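Local coordinates for protein putative S41 protease (Bacteroides fragilis NCTC 9343, PDB 3K50) that probably cleaves peptide bonds as a serine peptidase of family S41, although its function has not been established, at residues A252-M255 and N256-L259; R263-D266 and K267-E270; M307-N310 and C311-Y315. All blocks are in the same frame, centred on the assembly; numbering follows the deposited sequence. Where two conformers were deposited one is given.

Contact 1. Residues A252-M255 and N256-L259; sequences ADKM and NQLL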
ATOM      1  N   ALA A 252       6.143  12.036  22.377  1.00 31.73           N
ATOM      2  CA  ALA A 252       6.884  13.287  22.352  1.00 29.69           C
ATOM      3  C   ALA A 252       8.274  13.186  23.014  1.00 34.56           C
ATOM      4  O   ALA A 252       9.227  13.834  22.592  1.00 37.17           O
ATOM      5  CB  ALA A 252       6.016  14.371  23.031  1.00 27.21           C
ATOM      6  N   ASP A 253       8.449  12.343  24.017  1.00 34.56           N
ATOM      7  CA  ASP A 253       9.799  12.229  24.571  1.00 35.49           C
ATOM      8  C   ASP A 253      10.803  11.479  23.670  1.00 35.91           C
ATOM      9  O   ASP A 253      11.982  11.302  24.052  1.00 37.65           O
ATOM     10  CB  ASP A 253       9.770  11.642  25.996  1.00 36.57           C
ATOM     11  CG  ASP A 253       9.201  10.231  26.073  1.00 43.96           C
ATOM     12  OD1 ASP A 253       8.786   9.634  25.059  1.00 42.65           O
ATOM     13  OD2 ASP A 253       9.144   9.721  27.206  1.00 49.34           O
ATOM     14  N   LYS A 254      10.366  10.999  22.507  1.00 32.78           N
ATOM     15  CA  LYS A 254      11.258  10.304  21.586  1.00 31.80           C
ATOM     16  C   LYS A 254      11.878  11.187  20.522  1.00 32.28           C
ATOM     17  O   LYS A 254      12.713  10.720  19.730  1.00 29.89           O
ATOM     18  CB  LYS A 254      10.547   9.138  20.872  1.00 31.25           C
ATOM     19  CG  LYS A 254       9.879   8.106  21.787  1.00 38.06           C
ATOM     20  CD  LYS A 254      10.720   7.613  22.898  1.00 32.76           C
ATOM     21  CE  LYS A 254       9.958   6.578  23.724  1.00 43.45           C
ATOM     22  NZ  LYS A 254      10.634   6.188  24.976  1.00 35.14           N
HETATM   23  N   MSE A 255      11.536  12.468  20.513  1.00 33.29           N
HETATM   24  CA  MSE A 255      12.071  13.319  19.504  1.00 30.60           C
HETATM   25  C   MSE A 255      13.580  13.249  19.540  1.00 31.81           C
HETATM   26  O   MSE A 255      14.180  13.272  20.623  1.00 28.61           O
HETATM   27  CB  MSE A 255      11.612  14.756  19.680  1.00 30.86           C
HETATM   28  CG  MSE A 255      10.096  14.986  19.487  1.00 32.34           C
HETATM   29 SE   MSE A 255       9.480  14.374  17.688  0.75 27.20          SE
HETATM   30  CE  MSE A 255       8.782  12.684  18.107  1.00 30.68           C
ATOM     31  N   ASN A 256      14.158  13.154  18.331  1.00 29.32           N
ATOM     32  CA  ASN A 256      15.601  13.155  18.074  1.00 27.42           C
ATOM     33  C   ASN A 256      16.281  11.820  18.299  1.00 30.32           C
ATOM     34  O   ASN A 256      17.446  11.688  18.017  1.00 24.70           O
ATOM     35  CB  ASN A 256      16.343  14.278  18.817  1.00 30.51           C
ATOM     36  CG  ASN A 256      15.848  15.665  18.453  1.00 30.97           C
ATOM     37  OD1 ASN A 256      15.632  16.520  19.323  1.00 36.33           O
ATOM     38  ND2 ASN A 256      15.758  15.923  17.179  1.00 23.87           N
ATOM     39  N   GLN A 257      15.531  10.819  18.741  1.00 30.24           N
ATOM     40  CA  GLN A 257      16.062   9.471  18.887  1.00 30.95           C
ATOM     41  C   GLN A 257      16.151   8.790  17.528  1.00 30.24           C
ATOM     42  O   GLN A 257      15.444   9.156  16.594  1.00 30.20           O
ATOM     43  CB  GLN A 257      15.199   8.688  19.906  1.00 30.96           C
ATOM     44  CG  GLN A 257      15.313   9.382  21.318  1.00 30.44           C
ATOM     45  CD  GLN A 257      14.715   8.626  22.476  1.00 35.60           C
ATOM     46  OE1 GLN A 257      14.100   9.219  23.381  1.00 51.07           O
ATOM     47  NE2 GLN A 257      14.885   7.353  22.471  1.00 26.45           N
ATOM     48  N   LEU A 258      17.007   7.775  17.429  1.00 29.09           N
ATOM     49  CA  LEU A 258      17.184   7.032  16.188  1.00 29.29           C
ATOM     50  C   LEU A 258      15.914   6.256  15.766  1.00 29.70           C
ATOM     51  O   LEU A 258      15.298   5.588  16.568  1.00 29.18           O
ATOM     52  CB  LEU A 258      18.381   6.040  16.313  1.00 30.71           C
ATOM     53  CG  LEU A 258      19.796   6.682  16.288  1.00 40.19           C
ATOM     54  CD1 LEU A 258      20.828   5.623  16.758  1.00 39.39           C
ATOM     55  CD2 LEU A 258      20.189   7.319  14.898  1.00 31.61           C
ATOM     56  N   LEU A 259      15.540   6.368  14.496  1.00 28.48           N
ATOM     57  CA  LEU A 259      14.366   5.719  13.985  1.00 27.59           C
ATOM     58  C   LEU A 259      14.736   4.586  13.026  1.00 26.17           C
ATOM     59  O   LEU A 259      14.167   3.515  13.069  1.00 29.94           O
ATOM     60  CB  LEU A 259      13.482   6.714  13.244  1.00 27.64           C
ATOM     61  CG  LEU A 259      12.242   6.085  12.586  1.00 31.80           C
ATOM     62  CD1 LEU A 259      11.234   5.658  13.637  1.00 30.94           C
ATOM     63  CD2 LEU A 259      11.676   7.077  11.545  1.00 28.93           C
TER

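Contact 2. Residues R263-D266 and K267-E270; sequences RYSD and KRVE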
ATOM      1  N   ARG A 263      21.515   1.075   5.626  1.00 27.45           N
ATOM      2  CA  ARG A 263      22.824   0.519   5.344  1.00 26.58           C
ATOM      3  C   ARG A 263      22.916  -0.143   3.952  1.00 28.21           C
ATOM      4  O   ARG A 263      22.250  -1.144   3.652  1.00 28.60           O
ATOM      5  CB  ARG A 263      23.178  -0.421   6.468  1.00 29.06           C
ATOM      6  CG  ARG A 263      23.186   0.258   7.840  1.00 25.09           C
ATOM      7  CD  ARG A 263      24.295   1.274   7.902  1.00 26.59           C
ATOM      8  NE  ARG A 263      24.520   1.874   9.225  1.00 28.12           N
ATOM      9  CZ  ARG A 263      24.005   3.030   9.634  1.00 28.29           C
ATOM     10  NH1 ARG A 263      23.203   3.741   8.854  1.00 30.12           N
ATOM     11  NH2 ARG A 263      24.318   3.465  10.824  1.00 31.31           N
ATOM     12  N   TYR A 264      23.724   0.492   3.109  1.00 29.29           N
ATOM     13  CA  TYR A 264      23.963   0.088   1.723  1.00 29.45           C
ATOM     14  C   TYR A 264      25.104  -0.949   1.648  1.00 29.89           C
ATOM     15  O   TYR A 264      25.634  -1.357   2.678  1.00 29.28           O
ATOM     16  CB  TYR A 264      24.276   1.338   0.901  1.00 28.27           C
ATOM     17  CG  TYR A 264      23.068   2.239   0.727  1.00 30.04           C
ATOM     18  CD1 TYR A 264      22.624   3.054   1.761  1.00 25.27           C
ATOM     19  CD2 TYR A 264      22.420   2.327  -0.486  1.00 31.00           C
ATOM     20  CE1 TYR A 264      21.532   3.893   1.621  1.00 29.39           C
ATOM     21  CE2 TYR A 264      21.299   3.179  -0.630  1.00 31.86           C
ATOM     22  CZ  TYR A 264      20.874   3.944   0.431  1.00 26.04           C
ATOM     23  OH  TYR A 264      19.783   4.777   0.293  1.00 33.24           O
ATOM     24  N   SER A 265      25.510  -1.340   0.441  1.00 29.84           N
ATOM     25  CA  SER A 265      26.572  -2.353   0.251  1.00 29.95           C
ATOM     26  C   SER A 265      27.920  -1.702   0.525  1.00 30.34           C
ATOM     27  O   SER A 265      27.984  -0.495   0.686  1.00 30.40           O
ATOM     28  CB  SER A 265      26.592  -2.855  -1.183  1.00 25.34           C
ATOM     29  OG  SER A 265      27.186  -1.848  -2.058  1.00 24.75           O
ATOM     30  N   ASP A 266      28.992  -2.485   0.536  1.00 33.72           N
ATOM     31  CA  ASP A 266      30.336  -1.926   0.751  1.00 34.45           C
ATOM     32  C   ASP A 266      30.824  -0.988  -0.350  1.00 37.46           C
ATOM     33  O   ASP A 266      31.824  -0.365  -0.175  1.00 40.73           O
ATOM     34  CB  ASP A 266      31.372  -2.992   1.091  1.00 40.13           C
ATOM     35  CG  ASP A 266      31.514  -4.108   0.040  1.00 42.93           C
ATOM     36  OD1 ASP A 266      31.157  -3.938  -1.133  1.00 35.30           O
ATOM     37  OD2 ASP A 266      32.026  -5.180   0.447  1.00 38.25           O
ATOM     38  N   LYS A 267      30.118  -0.880  -1.462  1.00 33.65           N
ATOM     39  CA  LYS A 267      30.454   0.052  -2.506  1.00 37.81           C
ATOM     40  C   LYS A 267      29.697   1.366  -2.345  1.00 36.38           C
ATOM     41  O   LYS A 267      29.959   2.283  -3.106  1.00 37.32           O
ATOM     42  CB  LYS A 267      30.038  -0.479  -3.904  1.00 36.46           C
ATOM     43  CG  LYS A 267      30.929  -1.557  -4.540  1.00 34.96           C
ATOM     44  CD  LYS A 267      30.234  -2.109  -5.755  1.00 37.30           C
ATOM     45  CE  LYS A 267      31.198  -2.782  -6.704  1.00 44.60           C
ATOM     46  NZ  LYS A 267      30.477  -3.459  -7.799  1.00 42.17           N
ATOM     47  N   ARG A 268      28.672   1.409  -1.482  0.70 34.06           N
ATOM     48  CA  ARG A 268      27.821   2.594  -1.367  0.70 33.53           C
ATOM     49  C   ARG A 268      27.628   3.092   0.078  0.70 31.13           C
ATOM     50  O   ARG A 268      26.560   3.557   0.481  0.70 30.72           O
ATOM     51  CB  ARG A 268      26.481   2.320  -2.076  0.70 36.97           C
ATOM     52  CG  ARG A 268      26.541   2.296  -3.628  0.70 40.74           C
ATOM     53  CD  ARG A 268      26.778   3.724  -4.205  0.70 51.50           C
ATOM     54  NE  ARG A 268      26.929   3.791  -5.669  0.70 53.95           N
ATOM     55  CZ  ARG A 268      27.206   4.912  -6.359  0.70 62.44           C
ATOM     56  NH1 ARG A 268      27.368   6.088  -5.754  0.70 68.25           N
ATOM     57  NH2 ARG A 268      27.321   4.873  -7.674  0.70 54.80           N
ATOM     58  N   VAL A 269      28.726   3.032   0.842  0.50 29.49           N
ATOM     59  CA  VAL A 269      28.797   3.513   2.253  0.50 31.52           C
ATOM     60  C   VAL A 269      28.407   4.987   2.374  0.50 33.08           C
ATOM     61  O   VAL A 269      27.722   5.383   3.325  0.50 32.90           O
ATOM     62  CB  VAL A 269      30.220   3.313   2.918  0.50 30.36           C
ATOM     63  CG1 VAL A 269      31.344   4.168   2.248  0.50 25.94           C
ATOM     64  CG2 VAL A 269      30.163   3.636   4.392  0.50 34.44           C
ATOM     65  N   GLU A 270      28.832   5.776   1.391  1.00 34.03           N
ATOM     66  CA  GLU A 270      28.496   7.199   1.274  1.00 36.76           C
ATOM     67  C   GLU A 270      27.003   7.445   1.389  1.00 35.35           C
ATOM     68  O   GLU A 270      26.603   8.502   1.920  1.00 33.27           O
ATOM     69  CB  GLU A 270      28.988   7.759  -0.085  1.00 38.10           C
ATOM     70  CG  GLU A 270      28.123   7.171  -1.311  1.00 49.93           C
ATOM     71  CD  GLU A 270      28.877   6.911  -2.630  1.00 54.06           C
ATOM     72  OE1 GLU A 270      28.957   7.828  -3.490  1.00 80.89           O
ATOM     73  OE2 GLU A 270      29.316   5.747  -2.841  1.00 61.37           O
TER
HETATM   74  O   HOH W   1      31.887   2.466  -0.410  1.00 53.88           O

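Contact 3. Residues M307-N310 and C311-Y315; sequences MVIN and CLNPY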
HETATM    1  N   MSE A 307       8.311  -0.895   7.264  1.00 31.65           N
HETATM    2  CA  MSE A 307       9.349  -0.106   7.971  1.00 31.98           C
HETATM    3  C   MSE A 307       8.757   0.693   9.116  1.00 30.67           C
HETATM    4  O   MSE A 307       9.367   0.803  10.174  1.00 29.39           O
HETATM    5  CB  MSE A 307      10.051   0.813   6.974  1.00 33.38           C
HETATM    6  CG  MSE A 307      11.124   1.808   7.540  1.00 35.64           C
HETATM    7 SE   MSE A 307      10.427   3.371   8.572  0.75 42.24          SE
HETATM    8  CE  MSE A 307      11.876   4.877   8.299  1.00 34.80           C
ATOM      9  N   VAL A 308       7.554   1.215   8.923  1.00 28.99           N
ATOM     10  CA  VAL A 308       6.892   1.962   9.949  1.00 28.89           C
ATOM     11  C   VAL A 308       6.603   1.072  11.121  1.00 28.72           C
ATOM     12  O   VAL A 308       6.814   1.439  12.285  1.00 29.35           O
ATOM     13  CB  VAL A 308       5.555   2.588   9.429  1.00 30.56           C
ATOM     14  CG1 VAL A 308       4.757   3.134  10.607  1.00 32.45           C
ATOM     15  CG2 VAL A 308       5.876   3.631   8.382  1.00 25.88           C
ATOM     16  N   ILE A 309       6.122  -0.105  10.842  1.00 27.48           N
ATOM     17  CA  ILE A 309       5.877  -1.072  11.910  1.00 27.21           C
ATOM     18  C   ILE A 309       7.169  -1.453  12.620  1.00 29.26           C
ATOM     19  O   ILE A 309       7.255  -1.425  13.850  1.00 29.60           O
ATOM     20  CB  ILE A 309       5.190  -2.385  11.393  1.00 28.95           C
ATOM     21  CG1 ILE A 309       3.794  -2.062  10.802  1.00 28.82           C
ATOM     22  CG2 ILE A 309       5.164  -3.447  12.494  1.00 25.69           C
ATOM     23  CD1 ILE A 309       3.186  -3.237   9.921  1.00 28.52           C
ATOM     24  N   ASN A 310       8.171  -1.836  11.860  1.00 27.23           N
ATOM     25  CA  ASN A 310       9.419  -2.270  12.481  1.00 28.94           C
ATOM     26  C   ASN A 310      10.120  -1.217  13.391  1.00 27.57           C
ATOM     27  O   ASN A 310      10.699  -1.554  14.426  1.00 29.03           O
ATOM     28  CB  ASN A 310      10.411  -2.696  11.369  1.00 26.68           C
ATOM     29  CG  ASN A 310      11.671  -3.312  11.942  1.00 27.47           C
ATOM     30  OD1 ASN A 310      11.573  -4.238  12.756  1.00 36.02           O
ATOM     31  ND2 ASN A 310      12.872  -2.781  11.546  1.00 28.86           N
ATOM     32  N   CYS A 311      10.171   0.019  12.886  1.00 28.41           N
ATOM     33  CA  CYS A 311      10.818   1.164  13.496  1.00 28.05           C
ATOM     34  C   CYS A 311      10.063   1.801  14.624  1.00 30.86           C
ATOM     35  O   CYS A 311      10.683   2.330  15.554  1.00 29.28           O
ATOM     36  CB  CYS A 311      11.114   2.194  12.416  1.00 32.78           C
ATOM     37  SG  CYS A 311      12.397   1.463  11.274  1.00 36.66           S
ATOM     38  N   LEU A 312       8.737   1.776  14.570  1.00 27.76           N
ATOM     39  CA  LEU A 312       7.974   2.185  15.753  1.00 31.10           C
ATOM     40  C   LEU A 312       7.921   1.120  16.884  1.00 31.40           C
ATOM     41  O   LEU A 312       7.788   1.500  18.061  1.00 31.28           O
ATOM     42  CB  LEU A 312       6.564   2.574  15.403  1.00 31.97           C
ATOM     43  CG  LEU A 312       6.430   3.798  14.527  1.00 29.15           C
ATOM     44  CD1 LEU A 312       4.946   3.966  14.258  1.00 35.90           C
ATOM     45  CD2 LEU A 312       7.063   5.021  15.218  1.00 25.81           C
ATOM     46  N   ASN A 313       8.013  -0.172  16.544  1.00 31.17           N
ATOM     47  CA  ASN A 313       7.988  -1.293  17.546  1.00 33.47           C
ATOM     48  C   ASN A 313       8.788  -1.092  18.823  1.00 35.63           C
ATOM     49  O   ASN A 313       8.267  -1.362  19.910  1.00 35.17           O
ATOM     50  CB  ASN A 313       8.406  -2.668  16.927  1.00 32.35           C
ATOM     51  CG  ASN A 313       7.201  -3.515  16.471  1.00 36.86           C
ATOM     52  OD1 ASN A 313       6.117  -3.357  17.020  1.00 33.73           O
ATOM     53  ND2 ASN A 313       7.405  -4.465  15.524  1.00 33.11           N
ATOM     54  N   PRO A 314      10.063  -0.710  18.710  1.00 33.99           N
ATOM     55  CA  PRO A 314      10.894  -0.486  19.915  1.00 35.30           C
ATOM     56  C   PRO A 314      10.504   0.694  20.787  1.00 34.13           C
ATOM     57  O   PRO A 314      10.946   0.766  21.919  1.00 31.56           O
ATOM     58  CB  PRO A 314      12.282  -0.182  19.334  1.00 35.26           C
ATOM     59  CG  PRO A 314      12.250  -0.672  17.950  1.00 35.51           C
ATOM     60  CD  PRO A 314      10.860  -0.588  17.482  1.00 34.19           C
ATOM     61  N   TYR A 315       9.703   1.614  20.259  1.00 29.86           N
ATOM     62  CA  TYR A 315       9.391   2.843  20.970  1.00 32.95           C
ATOM     63  C   TYR A 315       7.968   3.021  21.492  1.00 34.39           C
ATOM     64  O   TYR A 315       7.718   3.978  22.203  1.00 34.47           O
ATOM     65  CB  TYR A 315       9.645   4.009  20.033  1.00 30.09           C
ATOM     66  CG  TYR A 315      11.084   4.247  19.771  1.00 27.43           C
ATOM     67  CD1 TYR A 315      11.876   4.848  20.737  1.00 32.88           C
ATOM     68  CD2 TYR A 315      11.680   3.875  18.552  1.00 30.47           C
ATOM     69  CE1 TYR A 315      13.237   5.073  20.510  1.00 30.26           C
ATOM     70  CE2 TYR A 315      13.064   4.078  18.332  1.00 29.97           C
ATOM     71  CZ  TYR A 315      13.810   4.717  19.304  1.00 33.57           C
ATOM     72  OH  TYR A 315      15.134   4.970  19.112  1.00 28.97           O
TER
HETATM   73  O   HOH W   2       9.990  -5.260  14.985  1.00 25.68           O

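Contact 1. Residues A252-M255 and N256-L259
Lys-254 and Gln-257 face each other across a type II beta turn that starts as a short 3-10 segment ends and delivers the chain into strand 258-263. The turn is closed by its backbone: Gln-257 N donates to Lys-254 O at 3.0 Å, with an N-H...O angle of 160°. Ahead of it, Met-255 N makes only a weak bond of 3.4 Å to Ala-252 O. The third position of a type II turn needs a positive phi, which costs asparagine less than most residues with a side chain. Asn-256 takes it at 81°, and its CB is pushed close to the carbonyl of Met-255.

Side-chain packing accompanies the bond. Gln-257 runs its extended chain back over the Lys-254 backbone, its CD reaching Lys-254 CA at 3.9 Å, and the lysine CD comes to 4.1 Å from the same glutamine carbon. The two side chains meet at a slant, and Tyr-315 packs against both. Met-255, a selenomethionine, is bent at chi2 and chi3, and its end leads away from the turn to pack on Thr-247 of helix 239-249.

Charge plays a lesser part at this surface. A kink at chi2 (-48°) folds the lysine back, and its ammonium lies near the preceding carboxylate, a long salt bridge with 3.9 Å between Lys-254 NZ and Asp-253 OD1.

Contact 2. Residues R263-D266 and K267-E270
Tyr-264 sets its CB over the start of the Arg-268 side chain, 3.8 Å from Arg-268 CB, while the carbonyl O of Arg-268 comes within 3.2 Å of Tyr-264 CB. From there the phenol heads away from the turn and packs on Val-348 of strand 342-352, while its OH is hydrogen-bonded to Lys-333 of strand 330-336; a long amphipathic side chain suits such a span. Just after Tyr-264 the backbone makes a type I beta turn from Ser-265 to Arg-268. Arg-268 N donates to Ser-265 O at 3.0 Å. The same serine adds an ST turn: with chi1 at 75° its hydroxyl swings over the turn, and OG accepts from Lys-267 N at 3.1 Å. Serine suits the place because its short side chain carries an acceptor that reaches the N-H two residues on.

Lys-267 lays its CB beside Ser-265 OG and then extends to the segment around Tyr-30, making a cation-pi contact with that ring and giving NZ to Arg-24 O. Asp-266 turns to the same region, with OD2 in a salt bridge to Arg-31 and OD1 bonded to Tyr-30 OH. Arg-268 was modelled in two conformations, so its salt bridges to Glu-270 and Glu-26, seen in one of them, are less certain. A water donates to Asp-266 O at 2.8 Å and accepts only a weak bond from Val-269 N.

Contact 3. Residues M307-N310 and C311-Y315
Met-307 O receives Cys-311 N at 2.9 Å, the shortest of three i to i+4 backbone bonds that wind the C-terminal part of helix 304-312, the helix of a beta-alpha-beta unit in the ClpP/crotonase-like S41 domain. Leu-312 N and Asn-313 N continue the series to Val-308 O and Ile-309 O. Pro-314 has no N-H to carry it on; instead its ring sets CD 3.2 Å from Asn-310 O, and that oxygen is bonded by Asn-353 ND2.

Polar side chains meet through a water. It donates to Asn-310 OD1 at 2.9 Å and accepts from Asn-313 ND2 at 2.8 Å, bridging amides almost one turn apart, while Asn-310 ND2 is held by Lys-357 O. Asn-313 also lies alongside Ile-309, both pointing the same way.

Toward strand 258-263 and helix 239-249 the contacts are apolar, filled by flexible selenomethionine and branched aliphatic side chains. Met-307 carries its CG trans to the main-chain nitrogen (chi1 176°) and then bends at chi2, which brings SE to 3.8 Å from SG of the small Cys-311; both pack on Leu-259 and Ala-260. Toward helix 239-249, Val-308 and Leu-312 lie side by side, CG1 of the valine 3.7 Å from CD1 of the leucine.

Overall arrangement
Followed from the N terminus, the three contacts come in series, none nested in or crossing another. Contact 1 turns the chain after helix 239-249 into strand 258-263; contact 2 lies in the connection that reverses that strand into its antiparallel partner 273-276. Opposite ends of one strand therefore separate them, with centres about 25 Å apart. Contact 3 comes later, on the helix between strands 292-297 and 317-322 of the mixed sheet, its centre about 12 Å from that of contact 1. These two touch: Tyr-315 OH lies 2.6 Å from Leu-258 O, a probable hydrogen bond tying the segment after helix 304-312 to strand 258-263. Contact 2 does not touch contact 3; it reaches Tyr-30 near the N terminus and strands 330-336 and 342-352.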